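Local atomic coordinates of beta-1,4-exocellulase (Thermobifida fusca, PDB entry 4B4H), a protein that probably hydrolyses the beta-1,4-glycosidic bonds of cellulose as a bacterial cellobiohydrolase of glycoside hydrolase family 6, seen here as its catalytic domain. Residues N228-L237 with Y311-R320. Sequence-based numbering, arbitrary orientation.
Sequences NYSATVEPYL and YVDESRIDRR
E234 and the backbone of I317 and D318 illustrate how one buried carboxylate can tie two chain segments together. The side chain bends at chi2 (-81°), letting OE1 accept from I317 N at 2.8 Å through its syn lone pair, while OE2 takes a weak bond from D318 N. A water links OE1, Y236 N and S315 O; a second joins A231 N to D318 OD2.

Among the charged groups, R320 grips D318 side-on, NE to OD1 (2.9 Å) and NH2 to OD2 (2.8 Å), which holds the guanidinium flat against CB of Y229. NH1 and NH2 of R320 add weak bonds to N228 OD1 and S230 OG, the latter also bonded to H188. R316 ties D313 OD1 to the carbonyl oxygens of D318 and R320; a leucine in its place would probably leave the D313 carboxylate without its charged mate and those oxygens without these donors.

Apolar packing sets I317 CD1 against A231 CB (3.8 Å) and L237 CD1 against Y311 CE1 (3.7 Å).

N228 is predicted to bind substrate, and Y229 OH bonds D359, the predicted proton acceptor. The contact thus joins the loop after strand 221-224, probably part of the active-site wall, to helix 308-315 and the chain that follows it, with helix 262-276 touching S230 and V233.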
ATOM      1  N   ASN A 228       4.464  -0.417  -1.444  1.00  6.67           N
ATOM      2  CA  ASN A 228       5.118  -1.055  -2.595  1.00  6.53           C
ATOM      3  C   ASN A 228       5.987  -0.056  -3.363  1.00  6.53           C
ATOM      4  O   ASN A 228       6.367   0.996  -2.838  1.00  6.27           O
ATOM      5  CB  ASN A 228       4.083  -1.755  -3.523  1.00  6.82           C
ATOM      6  CG  ASN A 228       4.629  -3.009  -4.221  1.00  6.97           C
ATOM      7  OD1 ASN A 228       5.418  -2.924  -5.159  1.00  6.78           O
ATOM      8  ND2 ASN A 228       4.151  -4.183  -3.787  1.00  7.25           N
ATOM      9  N   TYR A 229       6.344  -0.426  -4.580  1.00  6.47           N
ATOM     10  CA  TYR A 229       7.439   0.264  -5.273  1.00  6.50           C
ATOM     11  C   TYR A 229       7.136   0.554  -6.749  1.00  6.54           C
ATOM     12  O   TYR A 229       8.003   1.047  -7.467  1.00  6.22           O
ATOM     13  CB  TYR A 229       8.732  -0.564  -5.171  1.00  6.71           C
ATOM     14  CG  TYR A 229       9.212  -0.868  -3.760  1.00  6.59           C
ATOM     15  CD1 TYR A 229       8.790  -2.023  -3.075  1.00  6.72           C
ATOM     16  CD2 TYR A 229      10.116  -0.027  -3.110  1.00  6.71           C
ATOM     17  CE1 TYR A 229       9.231  -2.304  -1.786  1.00  6.84           C
ATOM     18  CE2 TYR A 229      10.551  -0.309  -1.825  1.00  6.72           C
ATOM     19  CZ  TYR A 229      10.127  -1.466  -1.174  1.00  6.90           C
ATOM     20  OH  TYR A 229      10.595  -1.722   0.093  1.00  6.79           O
ATOM     21  N   SER A 230       5.916   0.260  -7.195  1.00  6.71           N
ATOM     22  CA  SER A 230       5.520   0.411  -8.592  1.00  7.17           C
ATOM     23  C   SER A 230       5.509   1.889  -8.953  1.00  7.27           C
ATOM     24  O   SER A 230       5.213   2.726  -8.097  1.00  7.12           O
ATOM     25  CB  SER A 230       4.175  -0.265  -8.876  1.00  7.41           C
ATOM     26  OG  SER A 230       4.365  -1.668  -9.069  1.00  7.58           O
ATOM     27  N   ALA A 231       5.910   2.200 -10.179  1.00  7.89           N
ATOM     28  CA  ALA A 231       6.088   3.575 -10.625  1.00  8.06           C
ATOM     29  C   ALA A 231       4.746   4.285 -10.785  1.00  8.34           C
ATOM     30  O   ALA A 231       3.800   3.684 -11.285  1.00  8.30           O
ATOM     31  CB  ALA A 231       6.875   3.606 -11.931  1.00  8.23           C
ATOM     32  N   THR A 232       4.675   5.559 -10.365  1.00  8.62           N
ATOM     33  CA  THR A 232       3.478   6.384 -10.583  1.00  9.04           C
ATOM     34  C   THR A 232       3.237   6.553 -12.085  1.00  9.39           C
ATOM     35  O   THR A 232       2.178   6.160 -12.595  1.00  9.03           O
ATOM     36  CB  THR A 232       3.600   7.763  -9.921  1.00  9.23           C
ATOM     37  OG1 THR A 232       3.843   7.611  -8.524  1.00  9.49           O
ATOM     38  CG2 THR A 232       2.312   8.523 -10.097  1.00  9.30           C
ATOM     39  N   VAL A 233       4.228   7.143 -12.765  1.00  9.59           N
ATOM     40  CA  VAL A 233       4.286   7.155 -14.234  1.00 10.53           C
ATOM     41  C   VAL A 233       5.654   6.599 -14.656  1.00 10.87           C
ATOM     42  O   VAL A 233       6.648   6.859 -14.000  1.00 11.76           O
ATOM     43  CB  VAL A 233       4.076   8.572 -14.833  1.00 10.57           C
ATOM     44  CG1 VAL A 233       4.116   8.519 -16.357  1.00 10.51           C
ATOM     45  CG2 VAL A 233       2.765   9.199 -14.352  1.00 10.35           C
ATOM     46  N   GLU A 234       5.685   5.793 -15.715  1.00 11.43           N
ATOM     47  CA  GLU A 234       6.945   5.443 -16.368  1.00 12.10           C
ATOM     48  C   GLU A 234       7.180   6.453 -17.493  1.00 13.14           C
ATOM     49  O   GLU A 234       6.498   6.398 -18.510  1.00 12.85           O
ATOM     50  CB  GLU A 234       6.904   4.016 -16.914  1.00 11.42           C
ATOM     51  CG  GLU A 234       7.062   2.932 -15.848  1.00 10.84           C
ATOM     52  CD  GLU A 234       8.505   2.671 -15.444  1.00 10.81           C
ATOM     53  OE1 GLU A 234       9.424   3.397 -15.891  1.00 10.64           O
ATOM     54  OE2 GLU A 234       8.724   1.717 -14.662  1.00 10.61           O
ATOM     55  N   PRO A 235       8.150   7.376 -17.312  1.00 14.39           N
ATOM     56  CA  PRO A 235       8.322   8.476 -18.264  1.00 15.38           C
ATOM     57  C   PRO A 235       8.719   8.024 -19.671  1.00 16.55           C
ATOM     58  O   PRO A 235       8.308   8.650 -20.652  1.00 17.10           O
ATOM     59  CB  PRO A 235       9.436   9.326 -17.631  1.00 15.56           C
ATOM     60  CG  PRO A 235       9.461   8.938 -16.197  1.00 15.27           C
ATOM     61  CD  PRO A 235       9.109   7.476 -16.200  1.00 14.51           C
ATOM     62  N   TYR A 236       9.477   6.932 -19.769  1.00 17.13           N
ATOM     63  CA  TYR A 236      10.099   6.538 -21.034  1.00 18.71           C
ATOM     64  C   TYR A 236       9.474   5.283 -21.642  1.00 19.75           C
ATOM     65  O   TYR A 236       9.942   4.768 -22.665  1.00 20.76           O
ATOM     66  CB  TYR A 236      11.620   6.393 -20.847  1.00 18.59           C
ATOM     67  CG  TYR A 236      12.222   7.568 -20.094  1.00 18.15           C
ATOM     68  CD1 TYR A 236      12.047   8.877 -20.553  1.00 18.46           C
ATOM     69  CD2 TYR A 236      12.943   7.378 -18.913  1.00 18.15           C
ATOM     70  CE1 TYR A 236      12.569   9.957 -19.861  1.00 18.64           C
ATOM     71  CE2 TYR A 236      13.475   8.457 -18.214  1.00 18.54           C
ATOM     72  CZ  TYR A 236      13.285   9.751 -18.697  1.00 18.52           C
ATOM     73  OH  TYR A 236      13.802  10.841 -18.020  1.00 18.46           O
ATOM     74  N   LEU A 237       8.397   4.808 -21.023  1.00 20.59           N
ATOM     75  CA  LEU A 237       7.743   3.595 -21.473  1.00 21.52           C
ATOM     76  C   LEU A 237       6.291   3.864 -21.844  1.00 22.02           C
ATOM     77  O   LEU A 237       5.544   4.483 -21.080  1.00 21.90           O
ATOM     78  CB  LEU A 237       7.832   2.527 -20.384  1.00 22.17           C
ATOM     79  CG  LEU A 237       8.336   1.129 -20.743  1.00 23.17           C
ATOM     80  CD1 LEU A 237       9.599   1.185 -21.588  1.00 22.90           C
ATOM     81  CD2 LEU A 237       8.600   0.359 -19.462  1.00 22.36           C
ATOM     82  N   TYR A 311      15.832  -2.716 -24.176  1.00 18.34           N
ATOM     83  CA  TYR A 311      15.140  -1.421 -24.263  1.00 17.95           C
ATOM     84  C   TYR A 311      14.316  -1.170 -23.005  1.00 17.60           C
ATOM     85  O   TYR A 311      14.393  -0.091 -22.387  1.00 17.26           O
ATOM     86  CB  TYR A 311      14.207  -1.373 -25.480  1.00 18.28           C
ATOM     87  CG  TYR A 311      13.323  -0.131 -25.516  1.00 18.85           C
ATOM     88  CD1 TYR A 311      12.130  -0.069 -24.788  1.00 19.09           C
ATOM     89  CD2 TYR A 311      13.689   0.988 -26.265  1.00 18.95           C
ATOM     90  CE1 TYR A 311      11.333   1.069 -24.805  1.00 19.58           C
ATOM     91  CE2 TYR A 311      12.895   2.127 -26.286  1.00 19.41           C
ATOM     92  CZ  TYR A 311      11.714   2.160 -25.559  1.00 19.82           C
ATOM     93  OH  TYR A 311      10.917   3.284 -25.576  1.00 19.78           O
ATOM     94  N   VAL A 312      13.525  -2.179 -22.645  1.00 16.29           N
ATOM     95  CA  VAL A 312      12.592  -2.077 -21.532  1.00 15.12           C
ATOM     96  C   VAL A 312      13.366  -2.002 -20.215  1.00 14.67           C
ATOM     97  O   VAL A 312      13.093  -1.132 -19.386  1.00 15.10           O
ATOM     98  CB  VAL A 312      11.551  -3.216 -21.560  1.00 14.33           C
ATOM     99  CG1 VAL A 312      10.843  -3.337 -20.227  1.00 13.61           C
ATOM    100  CG2 VAL A 312      10.531  -2.980 -22.669  1.00 13.98           C
ATOM    101  N   ASP A 313      14.360  -2.876 -20.043  1.00 14.71           N
ATOM    102  CA  ASP A 313      15.149  -2.881 -18.807  1.00 14.54           C
ATOM    103  C   ASP A 313      15.977  -1.610 -18.610  1.00 14.16           C
ATOM    104  O   ASP A 313      16.195  -1.200 -17.477  1.00 14.16           O
ATOM    105  CB  ASP A 313      16.005  -4.146 -18.698  1.00 14.93           C
ATOM    106  CG  ASP A 313      15.156  -5.420 -18.531  1.00 15.38           C
ATOM    107  OD1 ASP A 313      13.932  -5.330 -18.269  1.00 14.80           O
ATOM    108  OD2 ASP A 313      15.718  -6.528 -18.652  1.00 16.48           O
ATOM    109  N   GLU A 314      16.417  -0.984 -19.703  1.00 14.77           N
ATOM    110  CA  GLU A 314      17.204   0.264 -19.640  1.00 14.94           C
ATOM    111  C   GLU A 314      16.417   1.583 -19.626  1.00 14.76           C
ATOM    112  O   GLU A 314      17.003   2.648 -19.394  1.00 14.62           O
ATOM    113  CB  GLU A 314      18.196   0.333 -20.802  1.00 15.91           C
ATOM    114  CG  GLU A 314      19.359  -0.640 -20.726  1.00 16.45           C
ATOM    115  CD  GLU A 314      20.279  -0.527 -21.930  1.00 17.22           C
ATOM    116  OE1 GLU A 314      20.153   0.461 -22.699  1.00 16.87           O
ATOM    117  OE2 GLU A 314      21.133  -1.423 -22.106  1.00 17.69           O
ATOM    118  N   SER A 315      15.113   1.508 -19.883  1.00 14.11           N
ATOM    119  CA  SER A 315      14.241   2.685 -19.952  1.00 13.45           C
ATOM    120  C   SER A 315      13.337   2.838 -18.743  1.00 12.98           C
ATOM    121  O   SER A 315      12.839   3.930 -18.482  1.00 13.38           O
ATOM    122  CB  SER A 315      13.362   2.608 -21.196  1.00 13.60           C
ATOM    123  OG  SER A 315      14.146   2.759 -22.358  1.00 13.33           O
ATOM    124  N   ARG A 316      13.103   1.738 -18.029  1.00 12.41           N
ATOM    125  CA  ARG A 316      12.160   1.730 -16.907  1.00 11.71           C
ATOM    126  C   ARG A 316      12.770   2.244 -15.614  1.00 10.83           C
ATOM    127  O   ARG A 316      13.926   1.942 -15.300  1.00 10.87           O
ATOM    128  CB  ARG A 316      11.538   0.345 -16.699  1.00 11.55           C
ATOM    129  CG  ARG A 316      12.490  -0.804 -16.384  1.00 11.92           C
ATOM    130  CD  ARG A 316      11.672  -2.081 -16.453  1.00 11.96           C
ATOM    131  NE  ARG A 316      12.415  -3.331 -16.317  1.00 12.16           N
ATOM    132  CZ  ARG A 316      12.563  -4.004 -15.179  1.00 12.24           C
ATOM    133  NH1 ARG A 316      12.082  -3.523 -14.038  1.00 12.28           N
ATOM    134  NH2 ARG A 316      13.214  -5.154 -15.172  1.00 12.27           N
ATOM    135  N   ILE A 317      11.991   3.032 -14.877  1.00 10.74           N
ATOM    136  CA  ILE A 317      12.465   3.588 -13.611  1.00 10.05           C
ATOM    137  C   ILE A 317      12.306   2.577 -12.471  1.00  9.84           C
ATOM    138  O   ILE A 317      13.155   2.510 -11.612  1.00  9.61           O
ATOM    139  CB  ILE A 317      11.845   4.961 -13.266  1.00 10.60           C
ATOM    140  CG1 ILE A 317      10.337   4.858 -13.050  1.00 10.87           C
ATOM    141  CG2 ILE A 317      12.226   5.963 -14.352  1.00 10.51           C
ATOM    142  CD1 ILE A 317       9.744   6.026 -12.294  1.00 11.32           C
ATOM    143  N   ASP A 318      11.209   1.822 -12.475  1.00  9.63           N
ATOM    144  CA  ASP A 318      11.050   0.688 -11.566  1.00  9.32           C
ATOM    145  C   ASP A 318      12.018  -0.387 -12.034  1.00  9.47           C
ATOM    146  O   ASP A 318      11.760  -1.047 -13.056  1.00 10.17           O
ATOM    147  CB  ASP A 318       9.602   0.183 -11.617  1.00  9.27           C
ATOM    148  CG  ASP A 318       9.318  -0.956 -10.636  1.00  8.94           C
ATOM    149  OD1 ASP A 318      10.253  -1.567 -10.062  1.00  9.26           O
ATOM    150  OD2 ASP A 318       8.118  -1.241 -10.457  1.00  8.32           O
ATOM    151  N   ARG A 319      13.122  -0.550 -11.301  1.00  9.38           N
ATOM    152  CA  ARG A 319      14.214  -1.446 -11.702  1.00  9.09           C
ATOM    153  C   ARG A 319      14.141  -2.835 -11.073  1.00  8.77           C
ATOM    154  O   ARG A 319      15.087  -3.618 -11.159  1.00  8.36           O
ATOM    155  CB  ARG A 319      15.574  -0.822 -11.394  1.00  9.59           C
ATOM    156  CG  ARG A 319      15.795   0.511 -12.081  1.00 10.17           C
ATOM    157  CD  ARG A 319      17.268   0.887 -12.030  1.00 10.80           C
ATOM    158  NE  ARG A 319      17.790   0.841 -10.663  1.00 11.35           N
ATOM    159  CZ  ARG A 319      17.759   1.856  -9.804  1.00 10.81           C
ATOM    160  NH1 ARG A 319      17.280   3.037 -10.190  1.00 11.00           N
ATOM    161  NH2 ARG A 319      18.250   1.719  -8.581  1.00 11.32           N
ATOM    162  N   ARG A 320      13.018  -3.168 -10.461  1.00  8.70           N
ATOM    163  CA  ARG A 320      12.915  -4.461  -9.798  1.00  8.69           C
ATOM    164  C   ARG A 320      13.051  -5.632 -10.775  1.00  8.56           C
ATOM    165  O   ARG A 320      12.866  -5.483 -11.971  1.00  8.63           O
ATOM    166  CB  ARG A 320      11.597  -4.554  -9.069  1.00  8.45           C
ATOM    167  CG  ARG A 320      11.555  -3.726  -7.807  1.00  8.77           C
ATOM    168  CD  ARG A 320      10.204  -3.872  -7.146  1.00  8.82           C
ATOM    169  NE  ARG A 320       9.151  -3.204  -7.903  1.00  9.04           N
ATOM    170  CZ  ARG A 320       7.856  -3.285  -7.611  1.00  9.01           C
ATOM    171  NH1 ARG A 320       7.434  -4.053  -6.603  1.00  8.72           N
ATOM    172  NH2 ARG A 320       6.973  -2.612  -8.341  1.00  9.02           N
TER
HETATM  173  O   HOH W   1       6.219   0.040 -11.934  1.00 10.43           O
HETATM  174  O   HOH W   2      10.431   4.968 -17.897  1.00 14.31           O